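Dihydrolipoyl dehydrogenase (Elizabethkingia anophelis NUHP1, PDB 6UZI) probably catalyses the NAD(+)-dependent reoxidation of dihydrolipoyl groups on partner proteins, as an FAD-containing enzyme of the class-one pyridine nucleotide-disulfide oxidoreductase family. Local coordinates at residues A[220-225]-A[406-411]; A[234-239]-A[361-366]; A[427-432]-A[458-463]. All blocks are in the same frame, centred on the assembly; numbering follows the deposited sequence.

Interaction 1 of 3, residues A[220-225]-A[406-411]; sequences GMDGTL and KILADE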
loop_
_atom_site.group_PDB
_atom_site.type_symbol
_atom_site.label_atom_id
_atom_site.label_comp_id
_atom_site.label_asym_id
_atom_site.label_seq_id
_atom_site.Cartn_x
_atom_site.Cartn_y
_atom_site.Cartn_z
ATOM N N GLY A 220 -5.543 9.319 -20.950
ATOM C CA GLY A 220 -4.169 9.757 -20.838
ATOM C C GLY A 220 -3.236 8.767 -20.194
ATOM O O GLY A 220 -2.026 9.000 -20.133
ATOM N N MET A 221 -3.768 7.644 -19.732
ATOM C CA MET A 221 -2.983 6.630 -19.062
ATOM C C MET A 221 -2.736 5.474 -20.028
ATOM O O MET A 221 -3.140 5.505 -21.193
ATOM C CB MET A 221 -3.693 6.172 -17.789
ATOM C CG MET A 221 -3.961 7.307 -16.821
ATOM S SD MET A 221 -4.441 6.781 -15.168
ATOM C CE MET A 221 -2.863 6.174 -14.568
ATOM N N ASP A 222 -2.028 4.459 -19.546
ATOM C CA ASP A 222 -1.719 3.318 -20.386
ATOM C C ASP A 222 -3.006 2.625 -20.822
ATOM O O ASP A 222 -3.950 2.487 -20.036
ATOM C CB ASP A 222 -0.827 2.344 -19.625
ATOM C CG ASP A 222 -0.363 1.207 -20.481
ATOM O OD1 ASP A 222 0.733 1.327 -21.068
ATOM O OD2 ASP A 222 -1.109 0.208 -20.581
ATOM N N GLY A 223 -3.035 2.190 -22.091
ATOM C CA GLY A 223 -4.244 1.596 -22.648
ATOM C C GLY A 223 -4.727 0.366 -21.901
ATOM O O GLY A 223 -5.934 0.121 -21.813
ATOM N N THR A 224 -3.799 -0.434 -21.370
ATOM C CA THR A 224 -4.197 -1.585 -20.570
ATOM C C THR A 224 -4.994 -1.147 -19.358
ATOM O O THR A 224 -5.995 -1.779 -18.996
ATOM C CB THR A 224 -2.967 -2.377 -20.137
ATOM O OG1 THR A 224 -2.346 -2.950 -21.293
ATOM C CG2 THR A 224 -3.355 -3.476 -19.151
ATOM N N LEU A 225 -4.556 -0.069 -18.711
ATOM C CA LEU A 225 -5.286 0.438 -17.560
ATOM C C LEU A 225 -6.669 0.929 -17.965
ATOM O O LEU A 225 -7.652 0.705 -17.251
ATOM C CB LEU A 225 -4.477 1.547 -16.894
ATOM C CG LEU A 225 -3.067 1.146 -16.462
ATOM C CD1 LEU A 225 -2.428 2.285 -15.679
ATOM C CD2 LEU A 225 -3.086 -0.153 -15.667
ATOM N N LYS A 406 1.613 -4.081 -14.909
ATOM C CA LYS A 406 2.208 -4.089 -16.236
ATOM C C LYS A 406 3.485 -3.266 -16.223
ATOM O O LYS A 406 3.477 -2.106 -15.800
ATOM C CB LYS A 406 1.216 -3.552 -17.272
ATOM C CG LYS A 406 1.810 -3.253 -18.641
ATOM C CD LYS A 406 0.798 -2.498 -19.505
ATOM C CE LYS A 406 1.197 -2.514 -20.976
ATOM N NZ LYS A 406 0.196 -1.814 -21.816
ATOM N N ILE A 407 4.578 -3.864 -16.683
ATOM C CA ILE A 407 5.881 -3.216 -16.710
ATOM C C ILE A 407 6.374 -3.177 -18.151
ATOM O O ILE A 407 6.314 -4.188 -18.862
ATOM C CB ILE A 407 6.894 -3.942 -15.809
ATOM C CG1 ILE A 407 6.534 -3.743 -14.336
ATOM C CG2 ILE A 407 8.312 -3.441 -16.090
ATOM C CD1 ILE A 407 7.409 -4.542 -13.376
ATOM N N LEU A 408 6.859 -2.013 -18.573
ATOM C CA LEU A 408 7.475 -1.822 -19.876
ATOM C C LEU A 408 8.972 -1.610 -19.677
ATOM O O LEU A 408 9.382 -0.798 -18.840
ATOM C CB LEU A 408 6.851 -0.627 -20.597
ATOM C CG LEU A 408 5.335 -0.690 -20.772
ATOM C CD1 LEU A 408 4.775 0.653 -21.213
ATOM C CD2 LEU A 408 4.981 -1.763 -21.777
ATOM N N ALA A 409 9.784 -2.343 -20.442
ATOM C CA ALA A 409 11.232 -2.298 -20.314
ATOM C C ALA A 409 11.883 -2.177 -21.683
ATOM O O ALA A 409 11.373 -2.707 -22.674
ATOM C CB ALA A 409 11.759 -3.548 -19.608
ATOM N N ASP A 410 13.021 -1.478 -21.732
ATOM C CA ASP A 410 13.781 -1.377 -22.975
ATOM C C ASP A 410 14.292 -2.759 -23.362
ATOM O O ASP A 410 14.867 -3.472 -22.538
ATOM C CB ASP A 410 14.951 -0.395 -22.815
ATOM C CG ASP A 410 15.664 -0.099 -24.138
ATOM O OD1 ASP A 410 16.707 -0.734 -24.426
ATOM O OD2 ASP A 410 15.161 0.746 -24.910
ATOM N N GLU A 411 14.089 -3.138 -24.624
ATOM C CA GLU A 411 14.436 -4.496 -25.024
ATOM C C GLU A 411 15.939 -4.747 -24.974
ATOM O O GLU A 411 16.364 -5.857 -24.634
ATOM C CB GLU A 411 13.888 -4.790 -26.417
ATOM C CG GLU A 411 13.976 -6.254 -26.795
ATOM C CD GLU A 411 15.290 -6.613 -27.461
ATOM O OE1 GLU A 411 15.741 -5.842 -28.338
ATOM O OE2 GLU A 411 15.873 -7.659 -27.102
#
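Thr224, in the first turn of helix 223-236, comes nearest to Lys406 on strand 404-410, with 8.1 Å between Thr224 CA and Lys406 CA, and the lysine side chain bridges that gap. Its CG stands opposite the backbone N (chi1 168°) and the remaining bonds are extended, which carries the ammonium group straight off the sheet to the start of the helix. There Lys406 NZ forms a salt bridge with Asp222 OD2 at 2.7 Å, the aspartate side chain approaching from the opposite direction. The lysine uses the syn lone pair of OD2, on the side of the other carboxylate oxygen. NZ also donates to Thr224 OG1 at 2.8 Å, where the threonine side chain lies aslant the lysine chain. Asp222 OD2 has a second donor: as N-cap of the helix it accepts from Thr224 N at 2.9 Å, on its anti side and 34° out of the carboxylate plane. Leu408 CD1, two residues along the strand, lies loosely beside the carboxylate, 4.1 Å from Asp222 OD1. Glu372 flanks the group, pairing with Lys406 NZ through its carboxylate and with Asp222 OD1 through its backbone N, while His420 on the adjacent strand packs against Asp222 and Leu408. One carboxylate oxygen thus both caps the helix and grips the lysine, so the helix start of the nucleotide-binding part is tied to the sheet of the dimerisation domain. With two acidic groups around it, the buried ammonium is probably stabilised in its charged form.

Interaction 2 of 3, residues A[234-239]-A[361-366]; sequences KKQGMK and TWPEVA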
loop_
_atom_site.group_PDB
_atom_site.type_symbol
_atom_site.label_atom_id
_atom_site.label_comp_id
_atom_site.label_asym_id
_atom_site.label_seq_id
_atom_site.Cartn_x
_atom_site.Cartn_y
_atom_site.Cartn_z
ATOM N N LYS A 234 -17.539 -1.793 -14.958
ATOM C CA LYS A 234 -18.750 -2.436 -15.465
ATOM C C LYS A 234 -19.171 -3.575 -14.555
ATOM O O LYS A 234 -20.359 -3.742 -14.263
ATOM C CB LYS A 234 -18.553 -2.983 -16.893
ATOM C CG LYS A 234 -18.535 -1.971 -18.065
ATOM C CD LYS A 234 -18.696 -2.720 -19.417
ATOM C CE LYS A 234 -18.440 -1.841 -20.646
ATOM N NZ LYS A 234 -19.573 -0.955 -20.984
ATOM N N LYS A 235 -18.200 -4.359 -14.086
ATOM C CA LYS A 235 -18.496 -5.463 -13.189
ATOM C C LYS A 235 -19.134 -4.966 -11.907
ATOM O O LYS A 235 -19.938 -5.679 -11.303
ATOM C CB LYS A 235 -17.213 -6.251 -12.904
ATOM C CG LYS A 235 -17.395 -7.540 -12.117
ATOM C CD LYS A 235 -16.048 -8.231 -11.932
ATOM C CE LYS A 235 -15.459 -7.997 -10.555
ATOM N NZ LYS A 235 -14.641 -9.174 -10.137
ATOM N N GLN A 236 -18.823 -3.738 -11.502
ATOM C CA GLN A 236 -19.383 -3.146 -10.296
ATOM C C GLN A 236 -20.748 -2.515 -10.522
ATOM O O GLN A 236 -21.402 -2.134 -9.546
ATOM C CB GLN A 236 -18.422 -2.090 -9.757
ATOM C CG GLN A 236 -17.079 -2.667 -9.375
ATOM C CD GLN A 236 -16.064 -1.612 -9.029
ATOM O OE1 GLN A 236 -16.402 -0.541 -8.521
ATOM N NE2 GLN A 236 -14.802 -1.891 -9.343
ATOM N N GLY A 237 -21.188 -2.385 -11.769
ATOM C CA GLY A 237 -22.502 -1.853 -12.070
ATOM C C GLY A 237 -22.507 -0.555 -12.847
ATOM O O GLY A 237 -23.591 -0.097 -13.245
ATOM N N MET A 238 -21.355 0.070 -13.078
ATOM C CA MET A 238 -21.343 1.319 -13.823
ATOM C C MET A 238 -21.610 1.042 -15.299
ATOM O O MET A 238 -21.143 0.046 -15.861
ATOM C CB MET A 238 -20.004 2.039 -13.645
ATOM C CG MET A 238 -20.066 3.543 -13.895
ATOM S SD MET A 238 -18.545 4.394 -13.422
ATOM C CE MET A 238 -18.598 4.343 -11.632
ATOM N N LYS A 239 -22.386 1.917 -15.922
ATOM C CA LYS A 239 -22.678 1.838 -17.344
ATOM C C LYS A 239 -21.888 2.909 -18.087
ATOM O O LYS A 239 -21.633 3.991 -17.552
ATOM C CB LYS A 239 -24.183 2.011 -17.606
ATOM C CG LYS A 239 -25.074 0.931 -16.985
ATOM C CD LYS A 239 -25.193 -0.284 -17.891
ATOM C CE LYS A 239 -25.911 -1.445 -17.204
ATOM N NZ LYS A 239 -25.036 -2.195 -16.242
ATOM N N THR A 361 -10.329 4.950 -7.485
ATOM C CA THR A 361 -11.393 3.959 -7.457
ATOM C C THR A 361 -10.917 2.723 -6.687
ATOM O O THR A 361 -9.821 2.692 -6.125
ATOM C CB THR A 361 -11.818 3.600 -8.878
ATOM O OG1 THR A 361 -10.670 3.208 -9.637
ATOM C CG2 THR A 361 -12.451 4.776 -9.547
ATOM N N TRP A 362 -11.756 1.696 -6.645
ATOM C CA TRP A 362 -11.379 0.410 -6.059
ATOM C C TRP A 362 -11.691 -0.709 -7.042
ATOM O O TRP A 362 -12.880 -1.018 -7.267
ATOM C CB TRP A 362 -12.075 0.164 -4.724
ATOM C CG TRP A 362 -11.450 -0.973 -3.954
ATOM C CD1 TRP A 362 -11.988 -2.210 -3.744
ATOM C CD2 TRP A 362 -10.166 -0.980 -3.319
ATOM N NE1 TRP A 362 -11.125 -2.982 -3.010
ATOM C CE2 TRP A 362 -9.997 -2.254 -2.737
ATOM C CE3 TRP A 362 -9.145 -0.033 -3.179
ATOM C CZ2 TRP A 362 -8.850 -2.606 -2.025
ATOM C CZ3 TRP A 362 -8.006 -0.384 -2.472
ATOM C CH2 TRP A 362 -7.867 -1.663 -1.905
ATOM N N PRO A 363 -10.674 -1.374 -7.618
ATOM C CA PRO A 363 -9.239 -1.228 -7.323
ATOM C C PRO A 363 -8.663 0.130 -7.690
ATOM O O PRO A 363 -9.193 0.818 -8.558
ATOM C CB PRO A 363 -8.600 -2.317 -8.185
ATOM C CG PRO A 363 -9.531 -2.462 -9.328
ATOM C CD PRO A 363 -10.899 -2.315 -8.726
ATOM N N GLU A 364 -7.597 0.522 -7.005
ATOM C CA GLU A 364 -6.910 1.757 -7.348
ATOM C C GLU A 364 -6.128 1.588 -8.649
ATOM O O GLU A 364 -5.726 0.483 -9.025
ATOM C CB GLU A 364 -5.982 2.171 -6.212
ATOM C CG GLU A 364 -6.708 2.764 -5.008
ATOM C CD GLU A 364 -5.875 2.726 -3.728
ATOM O OE1 GLU A 364 -4.723 2.225 -3.761
ATOM O OE2 GLU A 364 -6.376 3.207 -2.689
ATOM N N VAL A 365 -5.913 2.709 -9.333
ATOM C CA VAL A 365 -5.193 2.764 -10.599
ATOM C C VAL A 365 -4.041 3.747 -10.439
ATOM O O VAL A 365 -4.225 4.847 -9.904
ATOM C CB VAL A 365 -6.114 3.198 -11.755
ATOM C CG1 VAL A 365 -5.378 3.137 -13.092
ATOM C CG2 VAL A 365 -7.368 2.357 -11.785
ATOM N N ALA A 366 -2.862 3.358 -10.906
ATOM C CA ALA A 366 -1.705 4.227 -10.795
ATOM C C ALA A 366 -0.759 3.936 -11.944
ATOM O O ALA A 366 -0.609 2.782 -12.351
ATOM C CB ALA A 366 -0.993 4.038 -9.457
#
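Gln236, in the last turn of helix 223-236, reaches the loop before strand 364-369, where Trp362 and Pro363 lie. The polar part of the contact is a single weak hydrogen bond, from Gln236 NE2 to Trp362 O at 3.0 Å, with an N-H...O angle of 126° that is far from straight. Thr232 OG1, one turn back in the same helix, is the stronger partner of this nitrogen, and the bond to the loop is secondary. The glutamine chain leaves the helix with CG opposite its carbonyl carbon (chi1 -61°) and continues extended toward the carbonyl of Trp362. Van der Waals contact is slight: Pro363 CD lies 4.0 Å from Gln236 NE2, the two side chains lying at a slant to each other. On the loop side, Thr361 OG1 donates to Pro363 O at 3.0 Å, the donor tilted 22° from the carbonyl plane, and this bond spans the cis peptide between Trp362 and Pro363. The Trp362 side chain heads away from the glutamine; its NE1 bonds to Asp400, Glu364 OE2 sits at the ring edge and in its plane, and Arg425 of the second subunit packs against Trp362 while forming a salt bridge with Glu364. On the helix side, Gly237 ends the helix with positive phi in a Schellman motif, its N bonded to Lys234 O at 3.0 Å. The contact therefore joins a Schellman-terminated helix of the Rossmann-type domain predicted to bind NAD(+) to a loop with a cis peptide before Pro363, leading into the antiparallel sheet of the dimerisation domain.

Interaction 3 of 3, residues A[427-432]-A[458-463]; sequences ADMIAE and EAIKEA. With ZN (zinc ion), chain F.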
loop_
_atom_site.group_PDB
_atom_site.type_symbol
_atom_site.label_atom_id
_atom_site.label_comp_id
_atom_site.label_asym_id
_atom_site.label_seq_id
_atom_site.Cartn_x
_atom_site.Cartn_y
_atom_site.Cartn_z
ATOM N N ALA A 427 -2.484 2.832 -5.253
ATOM C CA ALA A 427 -2.124 4.219 -4.985
ATOM C C ALA A 427 -0.835 4.318 -4.176
ATOM O O ALA A 427 -0.112 5.311 -4.284
ATOM C CB ALA A 427 -3.270 4.933 -4.267
ATOM N N ASP A 428 -0.519 3.303 -3.376
ATOM C CA ASP A 428 0.723 3.296 -2.622
ATOM C C ASP A 428 1.763 2.331 -3.174
ATOM O O ASP A 428 2.955 2.549 -2.958
ATOM C CB ASP A 428 0.449 2.969 -1.147
ATOM C CG ASP A 428 -0.426 4.014 -0.480
ATOM O OD1 ASP A 428 -1.637 3.767 -0.306
ATOM O OD2 ASP A 428 0.093 5.094 -0.139
ATOM N N MET A 429 1.352 1.299 -3.907
ATOM C CA MET A 429 2.336 0.429 -4.538
ATOM C C MET A 429 3.143 1.185 -5.584
ATOM O O MET A 429 4.305 0.848 -5.841
ATOM C CB MET A 429 1.649 -0.769 -5.184
ATOM C CG MET A 429 1.107 -1.780 -4.216
ATOM S SD MET A 429 0.759 -3.317 -5.073
ATOM C CE MET A 429 -0.498 -2.815 -6.242
ATOM N N ILE A 430 2.542 2.208 -6.193
ATOM C CA ILE A 430 3.184 2.928 -7.281
ATOM C C ILE A 430 4.483 3.579 -6.828
ATOM O O ILE A 430 5.374 3.816 -7.652
ATOM C CB ILE A 430 2.195 3.960 -7.867
ATOM C CG1 ILE A 430 2.680 4.457 -9.222
ATOM C CG2 ILE A 430 1.998 5.134 -6.916
ATOM C CD1 ILE A 430 2.799 3.365 -10.234
ATOM N N ALA A 431 4.623 3.849 -5.528
ATOM C CA ALA A 431 5.833 4.498 -5.034
ATOM C C ALA A 431 7.070 3.641 -5.285
ATOM O O ALA A 431 8.150 4.171 -5.575
ATOM C CB ALA A 431 5.685 4.840 -3.551
ATOM N N GLU A 432 6.934 2.316 -5.185
ATOM C CA GLU A 432 8.059 1.437 -5.492
ATOM C C GLU A 432 8.538 1.642 -6.921
ATOM O O GLU A 432 9.744 1.729 -7.175
ATOM C CB GLU A 432 7.666 -0.026 -5.266
ATOM C CG GLU A 432 8.727 -1.035 -5.674
ATOM C CD GLU A 432 8.258 -2.483 -5.558
ATOM O OE1 GLU A 432 7.183 -2.727 -4.971
ATOM O OE2 GLU A 432 8.964 -3.382 -6.061
ATOM N N GLU A 458 4.099 -8.116 -4.457
ATOM C CA GLU A 458 4.697 -9.278 -5.110
ATOM C C GLU A 458 4.294 -9.348 -6.571
ATOM O O GLU A 458 5.021 -9.922 -7.389
ATOM C CB GLU A 458 4.301 -10.573 -4.395
ATOM C CG GLU A 458 4.750 -10.667 -2.955
ATOM C CD GLU A 458 4.653 -12.071 -2.404
ATOM O OE1 GLU A 458 3.572 -12.436 -1.895
ATOM O OE2 GLU A 458 5.657 -12.811 -2.479
ATOM N N ALA A 459 3.145 -8.760 -6.920
ATOM C CA ALA A 459 2.751 -8.701 -8.320
ATOM C C ALA A 459 3.720 -7.856 -9.127
ATOM O O ALA A 459 3.974 -8.154 -10.300
ATOM C CB ALA A 459 1.335 -8.145 -8.449
ATOM N N ILE A 460 4.310 -6.832 -8.511
ATOM C CA ILE A 460 5.337 -6.064 -9.202
ATOM C C ILE A 460 6.556 -6.938 -9.463
ATOM O O ILE A 460 7.078 -6.987 -10.586
ATOM C CB ILE A 460 5.709 -4.811 -8.394
ATOM C CG1 ILE A 460 4.462 -3.999 -8.070
ATOM C CG2 ILE A 460 6.674 -3.960 -9.181
ATOM C CD1 ILE A 460 4.731 -2.880 -7.101
ATOM N N LYS A 461 7.013 -7.655 -8.429
ATOM C CA LYS A 461 8.153 -8.550 -8.584
ATOM C C LYS A 461 7.896 -9.589 -9.669
ATOM O O LYS A 461 8.776 -9.859 -10.500
ATOM C CB LYS A 461 8.467 -9.226 -7.249
ATOM C CG LYS A 461 9.539 -10.302 -7.321
ATOM C CD LYS A 461 9.492 -11.195 -6.098
ATOM C CE LYS A 461 10.604 -12.230 -6.115
ATOM N NZ LYS A 461 11.940 -11.611 -5.962
ATOM N N GLU A 462 6.689 -10.167 -9.696
ATOM C CA GLU A 462 6.386 -11.187 -10.694
ATOM C C GLU A 462 6.339 -10.591 -12.096
ATOM O O GLU A 462 6.849 -11.195 -13.047
ATOM C CB GLU A 462 5.069 -11.884 -10.362
ATOM C CG GLU A 462 5.089 -12.781 -9.127
ATOM C CD GLU A 462 5.946 -14.036 -9.287
ATOM O OE1 GLU A 462 5.966 -14.614 -10.391
ATOM O OE2 GLU A 462 6.545 -14.491 -8.288
ATOM N N ALA A 463 5.739 -9.407 -12.249
ATOM C CA ALA A 463 5.719 -8.760 -13.560
ATOM C C ALA A 463 7.129 -8.444 -14.046
ATOM O O ALA A 463 7.434 -8.604 -15.235
ATOM C CB ALA A 463 4.877 -7.485 -13.514
HETATM ZN ZN ZN F . 5.509 -14.956 -2.809
#
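Ile460 turns CG1 opposite its carbonyl carbon (chi1 -54°) and stretches on to CD1, while Glu432 holds CG opposite its backbone N (chi1 175°) with the rest of the chain extended, and these settings bring the two side chains in from opposite directions between the helices. The methyl CD1 of Ile460 is the common meeting point. It lies 3.3 Å from Glu432 OE1, 4.2 Å from Met429 CB and 4.0 Å from Met429 O, so it sits beside both the carboxylate and the backbone of the facing helix. The second branch, Ile460 CG2, lies 3.9 Å from Glu432 OE2, an oxygen satisfied by a hydrogen bond with His451 NE2. Helix 426-438 is kinked here: Glu432 N bonds back to Met429 O at 3.1 Å, three residues earlier. Glu458 on the other helix turns away from Met429 and Glu432 and binds the zinc ion through OE2 at 2.2 Å, with OE1 farther off at 3.3 Å. His453 of the same chain and Glu333 of the second subunit complete the ligands seen, so the metal bridges the two chains. His453 is also the predicted proton acceptor, so the second helix starts close to a probable catalytic residue. At the first segment, Asp428 pairs with Arg425 of the second subunit and Ala431 packs on Glu432 of the second subunit. Within the dimerisation domain, the two helices lie side by side on the antiparallel sheet, Met429 and Ile460 both resting on Ile405 of strand 404-410 and on Met421 of strand 416-423.

Interactions 1 and 2 hold opposite ends of helix 223-236 against the dimerisation domain, the first through a buried salt bridge at the helix start, the second through a weak amide bond at its partly exposed end. Between them, Leu225 and Met221 of interaction 1 pack on Val365 and Ala366 of interaction 2. Interaction 3 stays inside the dimerisation domain and is buried and made of van der Waals packing, with a carboxylate against a methyl group, next to a zinc ion shared by both subunits. It touches the others directly: Ile407 packs on Ala463, Ala366 on Ile430, and Glu364 probably bonds to Ala427 N. Interactions 2 and 3 also touch the second subunit.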